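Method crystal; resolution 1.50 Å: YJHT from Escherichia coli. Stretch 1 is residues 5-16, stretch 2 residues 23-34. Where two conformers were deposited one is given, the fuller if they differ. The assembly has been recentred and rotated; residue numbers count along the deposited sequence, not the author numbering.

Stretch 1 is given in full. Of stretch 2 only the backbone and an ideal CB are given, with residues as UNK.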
ATOM      1  N   GLU B   5      -6.830  -2.856 -38.809  1.00 23.68           N
ATOM      2  CA  GLU B   5      -7.403  -3.573 -37.666  1.00 23.24           C
ATOM      3  C   GLU B   5      -6.294  -4.203 -36.848  1.00 22.49           C
ATOM      4  O   GLU B   5      -5.315  -4.705 -37.395  1.00 22.76           O
ATOM      5  CB  GLU B   5      -8.372  -4.668 -38.134  1.00 24.11           C
ATOM      6  CG  GLU B   5      -9.567  -4.184 -38.962  1.00 26.23           C
ATOM      7  CD  GLU B   5     -10.351  -3.090 -38.272  1.00 29.51           C
ATOM      8  OE1 GLU B   5     -10.905  -3.367 -37.198  1.00 32.39           O
ATOM      9  OE2 GLU B   5     -10.413  -1.945 -38.786  1.00 32.27           O
ATOM     10  N   THR B   6      -6.433  -4.205 -35.526  1.00 21.38           N
ATOM     11  CA  THR B   6      -5.421  -4.861 -34.718  1.00 20.93           C
ATOM     12  C   THR B   6      -5.439  -6.355 -35.060  1.00 20.86           C
ATOM     13  O   THR B   6      -6.490  -6.878 -35.453  1.00 21.17           O
ATOM     14  CB  THR B   6      -5.645  -4.646 -33.219  1.00 20.11           C
ATOM     15  OG1 THR B   6      -6.978  -5.018 -32.877  1.00 19.00           O
ATOM     16  CG2 THR B   6      -5.436  -3.164 -32.866  1.00 20.96           C
ATOM     17  N   PRO B   7      -4.278  -7.031 -34.984  1.00 21.19           N
ATOM     18  CA  PRO B   7      -4.255  -8.447 -35.397  1.00 21.42           C
ATOM     19  C   PRO B   7      -5.169  -9.412 -34.637  1.00 21.62           C
ATOM     20  O   PRO B   7      -5.520 -10.479 -35.162  1.00 22.57           O
ATOM     21  CB  PRO B   7      -2.780  -8.837 -35.241  1.00 21.73           C
ATOM     22  CG  PRO B   7      -2.044  -7.542 -35.395  1.00 21.68           C
ATOM     23  CD  PRO B   7      -2.919  -6.549 -34.679  1.00 20.83           C
ATOM     24  N   VAL B   8      -5.523  -9.064 -33.406  1.00 21.00           N
ATOM     25  CA  VAL B   8      -6.523  -9.812 -32.627  1.00 20.57           C
ATOM     26  C   VAL B   8      -7.414  -8.780 -31.919  1.00 20.18           C
ATOM     27  O   VAL B   8      -6.989  -7.633 -31.777  1.00 19.23           O
ATOM     28  CB  VAL B   8      -5.875 -10.751 -31.600  1.00 21.07           C
ATOM     29  CG1 VAL B   8      -5.027 -11.835 -32.298  1.00 22.14           C
ATOM     30  CG2 VAL B   8      -5.056  -9.970 -30.571  1.00 22.16           C
ATOM     31  N   PRO B   9      -8.645  -9.163 -31.505  1.00 20.18           N
ATOM     32  CA  PRO B   9      -9.501  -8.273 -30.699  1.00 19.60           C
ATOM     33  C   PRO B   9      -8.764  -7.824 -29.452  1.00 18.47           C
ATOM     34  O   PRO B   9      -8.087  -8.615 -28.820  1.00 18.12           O
ATOM     35  CB  PRO B   9     -10.707  -9.154 -30.354  1.00 19.67           C
ATOM     36  CG  PRO B   9     -10.732 -10.198 -31.462  1.00 21.05           C
ATOM     37  CD  PRO B   9      -9.312 -10.454 -31.779  1.00 20.63           C
ATOM     38  N   PHE B  10      -8.869  -6.532 -29.128  1.00 16.50           N
ATOM     39  CA  PHE B  10      -7.873  -5.874 -28.285  1.00 15.63           C
ATOM     40  C   PHE B  10      -8.490  -4.974 -27.213  1.00 14.43           C
ATOM     41  O   PHE B  10      -8.652  -3.762 -27.400  1.00 14.80           O
ATOM     42  CB  PHE B  10      -6.917  -5.075 -29.194  1.00 14.53           C
ATOM     43  CG  PHE B  10      -5.806  -4.395 -28.463  1.00 14.69           C
ATOM     44  CD1 PHE B  10      -5.582  -3.027 -28.630  1.00 14.25           C
ATOM     45  CD2 PHE B  10      -4.945  -5.102 -27.647  1.00 14.02           C
ATOM     46  CE1 PHE B  10      -4.574  -2.384 -27.944  1.00 14.34           C
ATOM     47  CE2 PHE B  10      -3.927  -4.461 -26.980  1.00 13.78           C
ATOM     48  CZ  PHE B  10      -3.747  -3.076 -27.138  1.00 13.69           C
ATOM     49  N   LYS B  11      -8.804  -5.569 -26.069  1.00 12.93           N
ATOM     50  CA  LYS B  11      -9.350  -4.837 -24.929  1.00 12.96           C
ATOM     51  C   LYS B  11      -8.445  -4.989 -23.727  1.00 11.56           C
ATOM     52  O   LYS B  11      -7.748  -5.995 -23.603  1.00 12.03           O
ATOM     53  CB  LYS B  11     -10.764  -5.324 -24.573  1.00 13.68           C
ATOM     54  CG  LYS B  11     -10.860  -6.759 -24.008  1.00 15.27           C
ATOM     55  CD  LYS B  11     -12.300  -7.115 -23.713  1.00 15.20           C
ATOM     56  CE  LYS B  11     -12.392  -8.528 -23.185  1.00 17.23           C
ATOM     57  NZ  LYS B  11     -13.796  -8.944 -22.819  1.00 19.07           N
ATOM     58  N   SER B  12      -8.451  -3.990 -22.843  0.50 10.87           N
ATOM     59  CA  SER B  12      -7.707  -4.031 -21.595  0.50 10.55           C
ATOM     60  C   SER B  12      -6.194  -4.042 -21.768  0.50  9.65           C
ATOM     61  O   SER B  12      -5.453  -4.323 -20.813  0.50  9.18           O
ATOM     62  CB  SER B  12      -8.144  -5.234 -20.742  0.50 10.85           C
ATOM     63  OG  SER B  12      -9.552  -5.390 -20.777  0.50 15.15           O
ATOM     64  N   GLY B  13      -5.737  -3.659 -22.968  1.00  9.50           N
ATOM     65  CA  GLY B  13      -4.316  -3.648 -23.287  1.00  9.83           C
ATOM     66  C   GLY B  13      -3.674  -2.319 -22.961  1.00 10.37           C
ATOM     67  O   GLY B  13      -4.292  -1.465 -22.313  1.00 11.17           O
ATOM     68  N   THR B  14      -2.474  -2.120 -23.488  1.00  9.59           N
ATOM     69  CA  THR B  14      -1.745  -0.885 -23.250  1.00 10.54           C
ATOM     70  C   THR B  14      -0.956  -0.540 -24.511  1.00 10.98           C
ATOM     71  O   THR B  14      -0.880  -1.324 -25.426  1.00 11.52           O
ATOM     72  CB  THR B  14      -0.828  -1.007 -22.020  1.00 10.63           C
ATOM     73  OG1 THR B  14      -0.212   0.257 -21.722  1.00 13.34           O
ATOM     74  CG2 THR B  14       0.228  -2.087 -22.193  1.00 12.45           C
ATOM     75  N   GLY B  15      -0.417   0.664 -24.565  1.00 12.40           N
ATOM     76  CA  GLY B  15       0.366   1.082 -25.728  1.00 13.15           C
ATOM     77  C   GLY B  15       0.980   2.429 -25.477  1.00 13.91           C
ATOM     78  O   GLY B  15       0.713   3.075 -24.477  1.00 13.81           O
ATOM     79  N   ALA B  16       1.812   2.826 -26.427  1.00 14.20           N
ATOM     80  CA  ALA B  16       2.617   4.025 -26.309  1.00 14.81           C
ATOM     81  C   ALA B  16       2.956   4.457 -27.730  1.00 16.04           C
ATOM     82  O   ALA B  16       2.909   3.674 -28.664  1.00 15.35           O
ATOM     83  CB  ALA B  16       3.875   3.720 -25.520  1.00 15.55           C
ATOM     84  N   UNK B  23       3.059   1.550 -30.497  1.00 16.18           N
ATOM     85  CA  UNK B  23       3.291   0.219 -29.892  1.00 16.37           C
ATOM     86  C   UNK B  23       2.051  -0.176 -29.106  1.00 15.48           C
ATOM     87  O   UNK B  23       1.561   0.619 -28.322  1.00 14.93           O
ATOM     88  CB  UNK B  23       4.525   0.220 -28.987  1.00 16.37           C
ATOM     89  N   UNK B  24       1.529  -1.376 -29.342  1.00 13.87           N
ATOM     90  CA  UNK B  24       0.404  -1.891 -28.542  1.00 13.14           C
ATOM     91  C   UNK B  24       0.627  -3.326 -28.131  1.00 12.20           C
ATOM     92  O   UNK B  24       1.292  -4.105 -28.808  1.00 12.51           O
ATOM     93  CB  UNK B  24      -0.908  -1.781 -29.321  1.00 13.14           C
ATOM     94  N   UNK B  25       0.032  -3.706 -27.009  1.00 10.79           N
ATOM     95  CA  UNK B  25       0.162  -5.069 -26.563  1.00 10.31           C
ATOM     96  C   UNK B  25      -0.629  -5.344 -25.304  1.00 10.42           C
ATOM     97  O   UNK B  25      -1.288  -4.474 -24.734  1.00  9.64           O
ATOM     98  CB  UNK B  25       1.637  -5.404 -26.334  1.00 10.31           C
ATOM     99  N   UNK B  26      -0.581  -6.605 -24.934  1.00  9.83           N
ATOM    100  CA  UNK B  26      -1.216  -7.095 -23.701  1.00  9.63           C
ATOM    101  C   UNK B  26      -2.739  -7.032 -23.765  1.00  9.94           C
ATOM    102  O   UNK B  26      -3.318  -7.042 -24.833  1.00 11.06           O
ATOM    103  CB  UNK B  26      -0.723  -6.284 -22.501  1.00  9.63           C
ATOM    104  N   UNK B  27      -3.389  -7.082 -22.599  1.00  9.55           N
ATOM    105  CA  UNK B  27      -4.822  -7.204 -22.570  1.00 10.58           C
ATOM    106  C   UNK B  27      -5.200  -8.479 -23.280  1.00 10.74           C
ATOM    107  O   UNK B  27      -4.526  -9.511 -23.105  1.00 12.00           O
ATOM    108  CB  UNK B  27      -5.501  -5.989 -23.205  1.00 10.58           C
ATOM    109  N   UNK B  28      -6.247  -8.431 -24.074  1.00 10.76           N
ATOM    110  CA  UNK B  28      -6.734  -9.644 -24.754  1.00 11.99           C
ATOM    111  C   UNK B  28      -5.778 -10.124 -25.852  1.00 12.51           C
ATOM    112  O   UNK B  28      -6.021 -11.191 -26.456  1.00 14.74           O
ATOM    113  CB  UNK B  28      -8.115  -9.383 -25.359  1.00 11.99           C
ATOM    114  N   UNK B  29      -4.699  -9.375 -26.104  1.00 11.92           N
ATOM    115  CA  UNK B  29      -3.636  -9.843 -27.014  1.00 12.29           C
ATOM    116  C   UNK B  29      -2.661 -10.820 -26.350  1.00 12.28           C
ATOM    117  O   UNK B  29      -1.746 -11.329 -26.995  1.00 13.52           O
ATOM    118  CB  UNK B  29      -2.855  -8.644 -27.554  1.00 12.29           C
ATOM    119  N   UNK B  30      -2.860 -11.131 -25.078  1.00 12.93           N
ATOM    120  CA  UNK B  30      -1.947 -12.027 -24.388  1.00 13.29           C
ATOM    121  C   UNK B  30      -0.588 -11.426 -24.234  1.00 13.44           C
ATOM    122  O   UNK B  30      -0.481 -10.270 -23.862  1.00 14.34           O
ATOM    123  CB  UNK B  30      -1.838 -13.361 -25.129  1.00 13.29           C
ATOM    124  N   UNK B  31       0.468 -12.200 -24.495  1.00 13.79           N
ATOM    125  CA  UNK B  31       1.811 -11.676 -24.393  1.00 13.56           C
ATOM    126  C   UNK B  31       2.275 -10.909 -25.657  1.00 13.18           C
ATOM    127  O   UNK B  31       3.422 -10.415 -25.700  1.00 14.34           O
ATOM    128  CB  UNK B  31       2.772 -12.831 -24.105  1.00 13.56           C
ATOM    129  N   UNK B  32       1.392 -10.792 -26.648  1.00 13.08           N
ATOM    130  CA  UNK B  32       1.774 -10.187 -27.939  1.00 13.31           C
ATOM    131  C   UNK B  32       1.919  -8.674 -27.821  1.00 13.52           C
ATOM    132  O   UNK B  32       1.136  -8.019 -27.137  1.00 13.01           O
ATOM    133  CB  UNK B  32       0.740 -10.524 -29.015  1.00 13.31           C
ATOM    134  N   UNK B  33       2.935  -8.143 -28.515  1.00 13.38           N
ATOM    135  CA  UNK B  33       3.112  -6.732 -28.804  1.00 13.18           C
ATOM    136  C   UNK B  33       3.253  -6.563 -30.309  1.00 14.24           C
ATOM    137  O   UNK B  33       3.717  -7.482 -30.995  1.00 14.94           O
ATOM    138  CB  UNK B  33       4.326  -6.162 -28.068  1.00 13.18           C
ATOM    139  N   UNK B  34       2.802  -5.418 -30.780  1.00 14.66           N
ATOM    140  CA  UNK B  34       2.911  -5.027 -32.184  1.00 16.16           C
ATOM    141  C   UNK B  34       3.326  -3.580 -32.277  1.00 17.15           C
ATOM    142  O   UNK B  34       3.051  -2.799 -31.391  1.00 16.20           O
ATOM    143  CB  UNK B  34       1.592  -5.253 -32.925  1.00 16.16           C
TER

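Position 23 pairs with Ala 16 in an antiparallel, hydrogen-bonded bridge: its N donates to Ala 16 O at 2.8 Å (168°). Its CB lies on the same sheet face as that of Ala 16, 3.8 Å from Ala 16 O. The phi/psi of -120/129 suits beta-branched or aromatic residues, and the small neighbour leaves room for a large one. The residue is Tyr 23 (chi1 m), whose ring presents its edge to Ala 16 O.

Position 24 is opposite Gly 15 in a non-hydrogen-bonded pair, with CA atoms 4.1 Å apart. Its CB points to the other face, 3.8 Å from Phe 10 CZ, and Thr 6 CG2 lies farther along the same side. An apolar side chain is called for: Val, Leu, Ile or Met would each be reasonable. Ile 24 is deposited; its CD1 lies over one face of the Phe 10 ring and reaches Thr 6 CG2 at 3.6 Å.

Position 25 exchanges two hydrogen bonds with Thr 14: Thr 14 N to its O at 2.9 Å, and its N to Thr 14 O at 3.0 Å. The ideal CB comes no nearer to stretch 1 than 4.9 Å, from Thr 14 O, so stretch 1 alone does not exclude a side chain, although the extended phi/psi of -177/176 is easy for glycine. It is Gly 25.

At 26, phi is +68° with psi -161°, a combination that would favour glycine, yet the CB has space, 4.3 Å from Thr 14 CG2. An apolar group could use that methyl. The residue is Leu 26 (chi1 m, chi2 t), with CD1 4.1 Å from Thr 14 CG2.

Position 27 is the most restrictive. Phi is +60°, and an ideal CB would fall 2.3 Å from Lys 11 O and 2.4 Å from Gly 13 N. Only glycine fits: Gly 27, whose CA makes a CA-H...O contact with Lys 11 O at 3.3 Å.

Position 28 points toward stretch 1, its CB 3.5 Å from Pro 9 O, while Lys 11 N offers a donor nearby. A short hydroxyl can serve both, so Ser or Thr would suit. Ser 28 (chi1 p) donates from OG to Pro 9 O at 2.7 Å and accepts from Lys 11 N to OG at 2.8 Å; its backbone N donates to Lys 11 O at 2.9 Å. A water also links Pro 9 O to Ser 28 O.

At 29 the CB lies 4.0 Å from Val 8 CG2 and 4.1 Å from Phe 10 CD2, suiting a small apolar residue. Ala 29 packs against both.

Positions 30 to 32 leave stretch 1 unengaged and belong to a type II' turn from 29 to 32. Phi of +66° favours glycine at 30; 31 and 32 are permissive. They are Gly 30, Thr 31 and Ala 32.

Position 33 has a sideways CB, so only a long side chain could reach stretch 1. Trp 33 does, its CH2 3.8 Å from Thr 14 CG2.

At 34 the CB is 5.0 Å from Pro 7 CG, inviting an aromatic or long apolar group. Tyr 34 receives Pro 7 CG over its ring face, 3.8 Å from the ring centroid, a CH-pi contact.

Stretch 2 23-34: YIGLGSAGTAWY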
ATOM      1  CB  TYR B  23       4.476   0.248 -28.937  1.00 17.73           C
ATOM      2  CG  TYR B  23       5.786   0.576 -29.605  1.00 19.97           C
ATOM      3  CD1 TYR B  23       6.686  -0.412 -29.941  1.00 21.26           C
ATOM      4  CD2 TYR B  23       6.123   1.890 -29.871  1.00 21.71           C
ATOM      5  CE1 TYR B  23       7.900  -0.094 -30.552  1.00 21.18           C
ATOM      6  CE2 TYR B  23       7.315   2.214 -30.486  1.00 22.04           C
ATOM      7  CZ  TYR B  23       8.204   1.230 -30.809  1.00 21.99           C
ATOM      8  OH  TYR B  23       9.399   1.570 -31.425  1.00 23.21           O
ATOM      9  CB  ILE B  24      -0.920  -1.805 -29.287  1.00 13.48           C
ATOM     10  CG1 ILE B  24      -0.875  -2.614 -30.584  1.00 14.36           C
ATOM     11  CG2 ILE B  24      -1.309  -0.346 -29.548  1.00 15.10           C
ATOM     12  CD1 ILE B  24      -2.193  -2.781 -31.259  1.00 13.08           C
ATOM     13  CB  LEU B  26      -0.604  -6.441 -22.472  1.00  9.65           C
ATOM     14  CG  LEU B  26       0.917  -6.517 -22.375  1.00 10.70           C
ATOM     15  CD1 LEU B  26       1.478  -5.812 -21.143  1.00 11.83           C
ATOM     16  CD2 LEU B  26       1.405  -7.987 -22.477  1.00 12.38           C
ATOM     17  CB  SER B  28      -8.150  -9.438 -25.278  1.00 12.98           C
ATOM     18  OG  SER B  28      -8.222  -8.341 -26.160  1.00 13.88           O
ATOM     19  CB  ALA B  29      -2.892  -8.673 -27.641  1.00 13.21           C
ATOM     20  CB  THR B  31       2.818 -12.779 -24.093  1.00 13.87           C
ATOM     21  OG1 THR B  31       2.728 -13.790 -25.119  1.00 15.44           O
ATOM     22  CG2 THR B  31       2.525 -13.407 -22.723  1.00 14.74           C
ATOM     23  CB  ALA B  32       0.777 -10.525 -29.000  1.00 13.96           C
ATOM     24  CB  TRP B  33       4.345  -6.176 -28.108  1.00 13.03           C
ATOM     25  CG  TRP B  33       4.047  -5.833 -26.687  1.00 12.99           C
ATOM     26  CD1 TRP B  33       3.969  -6.700 -25.650  1.00 12.85           C
ATOM     27  CD2 TRP B  33       3.738  -4.539 -26.170  1.00 12.77           C
ATOM     28  NE1 TRP B  33       3.662  -6.017 -24.491  1.00 11.87           N
ATOM     29  CE2 TRP B  33       3.522  -4.687 -24.791  1.00 12.33           C
ATOM     30  CE3 TRP B  33       3.653  -3.255 -26.732  1.00 12.56           C
ATOM     31  CZ2 TRP B  33       3.199  -3.613 -23.980  1.00 10.69           C
ATOM     32  CZ3 TRP B  33       3.354  -2.191 -25.917  1.00 12.73           C
ATOM     33  CH2 TRP B  33       3.128  -2.368 -24.562  1.00 11.83           C
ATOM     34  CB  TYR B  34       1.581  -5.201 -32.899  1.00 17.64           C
ATOM     35  CG  TYR B  34       0.884  -6.506 -32.631  1.00 18.87           C
ATOM     36  CD1 TYR B  34       1.131  -7.617 -33.411  1.00 20.78           C
ATOM     37  CD2 TYR B  34      -0.039  -6.612 -31.597  1.00 19.99           C
ATOM     38  CE1 TYR B  34       0.474  -8.822 -33.156  1.00 21.14           C
ATOM     39  CE2 TYR B  34      -0.706  -7.821 -31.337  1.00 20.34           C
ATOM     40  CZ  TYR B  34      -0.444  -8.907 -32.116  1.00 20.61           C
ATOM     41  OH  TYR B  34      -1.120 -10.106 -31.841  1.00 22.73           O
TER
HETATM   42  O   HOH W   1      -8.211 -11.446 -28.543  1.00 29.45           O
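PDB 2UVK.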